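Local structure of SxtG (Microseira wollei, 6U1R) at residues A48-E54 against E75-Y81. The protein is an amidinotransferase of the saxitoxin biosynthetic pathway and probably transfers an amidino group by way of a covalent enzyme intermediate. Residues are numbered along the deposited sequence; the frame is centred on the assembly and turned at random.
Sequences AMLPALE and ETGGIPY
With chi1 at -67° and chi2 at 178°, L50 sets CG beside its backbone N, extends CD1 and turns CD2 over one face of the Y81 ring. This is a CH-pi contact, 3.5 Å from CD2 to the ring centroid and 7° off the normal. L50 CD1 meets I79 CG2 at 3.8 Å. M49 is bent at chi2 and chi3, which returns its CE to 3.4 Å from I79 C. At the ring edge, Y81 CE1 lies 3.3 Å from M49 O. The Y81 hydroxyl is hydrogen-bonded to the carbonyl of P361, and F362 stacks on the ring. Two backbone bonds join the segments, Y81 N to A48 O (3.0 Å) and L50 N to I79 O (2.9 Å). They flank M49 and P80, a non-hydrogen-bonded antiparallel pair and a single bridge. One water accepts from I79 N and probably bridges to L50 O. Further along, A52 CB packs on the backbone of E75-G77, and E54 N makes a weak bond to E75 O (3.3 Å). The contact ties the lead-in to helix 53-57 to the connection between helices 63-72 and 83-102, with P51 about 10 Å, side chain to side chain, from H264 of the predicted active site.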
ATOM      1  N   ALA A  48     -20.786  -7.384 -11.235  1.00 14.99           N
ATOM      2  CA  ALA A  48     -20.007  -6.355 -11.910  1.00 14.32           C
ATOM      3  C   ALA A  48     -20.829  -5.085 -12.146  1.00 14.76           C
ATOM      4  O   ALA A  48     -22.016  -5.146 -12.473  1.00 14.01           O
ATOM      5  CB  ALA A  48     -19.481  -6.899 -13.240  1.00 14.54           C
ATOM      6  N   MET A  49     -20.176  -3.934 -11.958  1.00 15.77           N
ATOM      7  CA  MET A  49     -20.734  -2.603 -12.159  1.00 13.73           C
ATOM      8  C   MET A  49     -20.026  -1.932 -13.325  1.00 16.05           C
ATOM      9  O   MET A  49     -18.817  -2.089 -13.492  1.00 16.40           O
ATOM     10  CB  MET A  49     -20.559  -1.733 -10.905  1.00 15.90           C
ATOM     11  CG  MET A  49     -21.078  -2.377  -9.618  1.00 15.42           C
ATOM     12  SD  MET A  49     -22.869  -2.573  -9.603  1.00 18.26           S
ATOM     13  CE  MET A  49     -23.390  -0.871  -9.596  1.00 19.28           C
ATOM     14  N   LEU A  50     -20.772  -1.176 -14.129  1.00 14.83           N
ATOM     15  CA  LEU A  50     -20.177  -0.530 -15.289  1.00 17.23           C
ATOM     16  C   LEU A  50     -19.042   0.414 -14.876  1.00 16.62           C
ATOM     17  O   LEU A  50     -19.065   0.996 -13.782  1.00 14.68           O
ATOM     18  CB  LEU A  50     -21.239   0.258 -16.059  1.00 17.39           C
ATOM     19  CG  LEU A  50     -22.351  -0.512 -16.769  1.00 17.62           C
ATOM     20  CD1 LEU A  50     -23.323   0.488 -17.426  1.00 19.28           C
ATOM     21  CD2 LEU A  50     -21.761  -1.474 -17.807  1.00 18.54           C
ATOM     22  N   PRO A  51     -18.044   0.598 -15.749  1.00 16.20           N
ATOM     23  CA  PRO A  51     -17.028   1.625 -15.516  1.00 18.27           C
ATOM     24  C   PRO A  51     -17.672   2.994 -15.376  1.00 17.71           C
ATOM     25  O   PRO A  51     -18.699   3.279 -15.997  1.00 18.20           O
ATOM     26  CB  PRO A  51     -16.159   1.563 -16.782  1.00 19.47           C
ATOM     27  CG  PRO A  51     -16.483   0.301 -17.436  1.00 19.43           C
ATOM     28  CD  PRO A  51     -17.894  -0.036 -17.065  1.00 18.44           C
ATOM     29  N   ALA A  52     -17.029   3.852 -14.593  1.00 16.78           N
ATOM     30  CA  ALA A  52     -17.443   5.240 -14.457  1.00 18.26           C
ATOM     31  C   ALA A  52     -16.786   6.096 -15.530  1.00 18.83           C
ATOM     32  O   ALA A  52     -15.596   5.930 -15.838  1.00 18.36           O
ATOM     33  CB  ALA A  52     -17.073   5.780 -13.078  1.00 17.96           C
ATOM     34  N   LEU A  53     -17.566   7.029 -16.072  1.00 16.25           N
ATOM     35  CA  LEU A  53     -17.104   7.862 -17.172  1.00 17.98           C
ATOM     36  C   LEU A  53     -16.004   8.820 -16.739  1.00 21.80           C
ATOM     37  O   LEU A  53     -15.090   9.123 -17.529  1.00 20.88           O
ATOM     38  CB  LEU A  53     -18.299   8.643 -17.744  1.00 18.29           C
ATOM     39  CG  LEU A  53     -18.147   9.410 -19.042  1.00 22.95           C
ATOM     40  CD1 LEU A  53     -17.835   8.449 -20.204  1.00 23.26           C
ATOM     41  CD2 LEU A  53     -19.442  10.193 -19.317  1.00 23.55           C
ATOM     42  N   GLU A  54     -16.073   9.308 -15.506  1.00 20.09           N
ATOM     43  CA  GLU A  54     -15.190  10.380 -15.058  1.00 24.40           C
ATOM     44  C   GLU A  54     -14.354   9.927 -13.881  1.00 25.92           C
ATOM     45  O   GLU A  54     -14.777   9.045 -13.119  1.00 26.59           O
ATOM     46  CB  GLU A  54     -15.997  11.631 -14.658  1.00 24.91           C
ATOM     47  CG  GLU A  54     -16.920  12.181 -15.740  1.00 28.03           C
ATOM     48  CD  GLU A  54     -16.261  13.229 -16.622  1.00 34.54           C
ATOM     49  OE1 GLU A  54     -16.958  13.787 -17.504  1.00 37.75           O
ATOM     50  OE2 GLU A  54     -15.054  13.502 -16.433  1.00 33.26           O
ATOM     51  N   GLU A  75     -21.426   9.046 -14.328  1.00 19.44           N
ATOM     52  CA  GLU A  75     -20.343   9.912 -13.843  0.68 20.04           C
ATOM     53  C   GLU A  75     -19.428   9.208 -12.851  1.00 19.81           C
ATOM     54  O   GLU A  75     -18.196   9.246 -12.952  1.00 21.11           O
ATOM     55  CB  GLU A  75     -20.943  11.146 -13.157  0.68 20.31           C
ATOM     56  CG  GLU A  75     -21.658  12.156 -14.058  0.68 22.34           C
ATOM     57  CD  GLU A  75     -23.136  11.842 -14.349  0.68 20.49           C
ATOM     58  OE1 GLU A  75     -23.661  10.767 -13.950  0.68 18.63           O
ATOM     59  OE2 GLU A  75     -23.780  12.706 -14.987  0.68 19.38           O
ATOM     60  N   THR A  76     -20.026   8.630 -11.803  1.00 18.52           N
ATOM     61  CA  THR A  76     -19.235   8.046 -10.724  1.00 18.62           C
ATOM     62  C   THR A  76     -19.684   6.625 -10.413  1.00 17.08           C
ATOM     63  O   THR A  76     -19.519   6.151  -9.288  1.00 16.61           O
ATOM     64  CB  THR A  76     -19.282   8.895  -9.450  1.00 20.48           C
ATOM     65  OG1 THR A  76     -20.632   8.966  -8.953  1.00 18.97           O
ATOM     66  CG2 THR A  76     -18.747  10.320  -9.716  1.00 20.70           C
ATOM     67  N   GLY A  77     -20.222   5.927 -11.411  1.00 16.70           N
ATOM     68  CA  GLY A  77     -20.631   4.550 -11.231  1.00 16.84           C
ATOM     69  C   GLY A  77     -22.049   4.409 -10.709  1.00 16.16           C
ATOM     70  O   GLY A  77     -22.888   5.299 -10.908  1.00 17.54           O
ATOM     71  N   GLY A  78     -22.330   3.298 -10.036  1.00 16.06           N
ATOM     72  CA  GLY A  78     -23.644   3.047  -9.480  1.00 16.22           C
ATOM     73  C   GLY A  78     -24.607   2.329 -10.397  1.00 16.54           C
ATOM     74  O   GLY A  78     -25.765   2.112 -10.003  1.00 18.77           O
ATOM     75  N   ILE A  79     -24.170   1.924 -11.583  1.00 16.80           N
ATOM     76  CA  ILE A  79     -25.012   1.254 -12.567  1.00 16.79           C
ATOM     77  C   ILE A  79     -24.474  -0.162 -12.760  1.00 18.52           C
ATOM     78  O   ILE A  79     -23.315  -0.331 -13.152  1.00 17.18           O
ATOM     79  CB  ILE A  79     -25.031   1.997 -13.913  1.00 18.49           C
ATOM     80  CG1 ILE A  79     -25.388   3.480 -13.732  1.00 18.51           C
ATOM     81  CG2 ILE A  79     -26.003   1.301 -14.890  1.00 19.42           C
ATOM     82  CD1 ILE A  79     -26.803   3.711 -13.225  1.00 19.98           C
ATOM     83  N   PRO A  80     -25.274  -1.215 -12.564  1.00 18.33           N
ATOM     84  CA  PRO A  80     -24.762  -2.575 -12.802  1.00 16.47           C
ATOM     85  C   PRO A  80     -24.632  -2.889 -14.288  1.00 16.98           C
ATOM     86  O   PRO A  80     -25.304  -2.312 -15.141  1.00 17.27           O
ATOM     87  CB  PRO A  80     -25.820  -3.468 -12.142  1.00 19.38           C
ATOM     88  CG  PRO A  80     -27.097  -2.694 -12.333  1.00 22.60           C
ATOM     89  CD  PRO A  80     -26.682  -1.234 -12.128  1.00 20.83           C
ATOM     90  N   TYR A  81     -23.744  -3.833 -14.599  1.00 17.14           N
ATOM     91  CA  TYR A  81     -23.800  -4.456 -15.913  1.00 17.89           C
ATOM     92  C   TYR A  81     -25.162  -5.122 -16.086  1.00 18.64           C
ATOM     93  O   TYR A  81     -25.713  -5.663 -15.115  1.00 18.19           O
ATOM     94  CB  TYR A  81     -22.704  -5.513 -16.083  1.00 17.18           C
ATOM     95  CG  TYR A  81     -21.380  -4.981 -16.582  1.00 15.72           C
ATOM     96  CD1 TYR A  81     -20.458  -4.450 -15.702  1.00 14.52           C
ATOM     97  CD2 TYR A  81     -21.052  -5.019 -17.944  1.00 17.02           C
ATOM     98  CE1 TYR A  81     -19.242  -3.959 -16.147  1.00 16.15           C
ATOM     99  CE2 TYR A  81     -19.838  -4.536 -18.399  1.00 17.56           C
ATOM    100  CZ  TYR A  81     -18.927  -4.009 -17.492  1.00 15.97           C
ATOM    101  OH  TYR A  81     -17.711  -3.519 -17.910  1.00 16.44           O
TER
HETATM  102  O   HOH W   1     -21.486   1.761 -12.924  1.00 15.91           O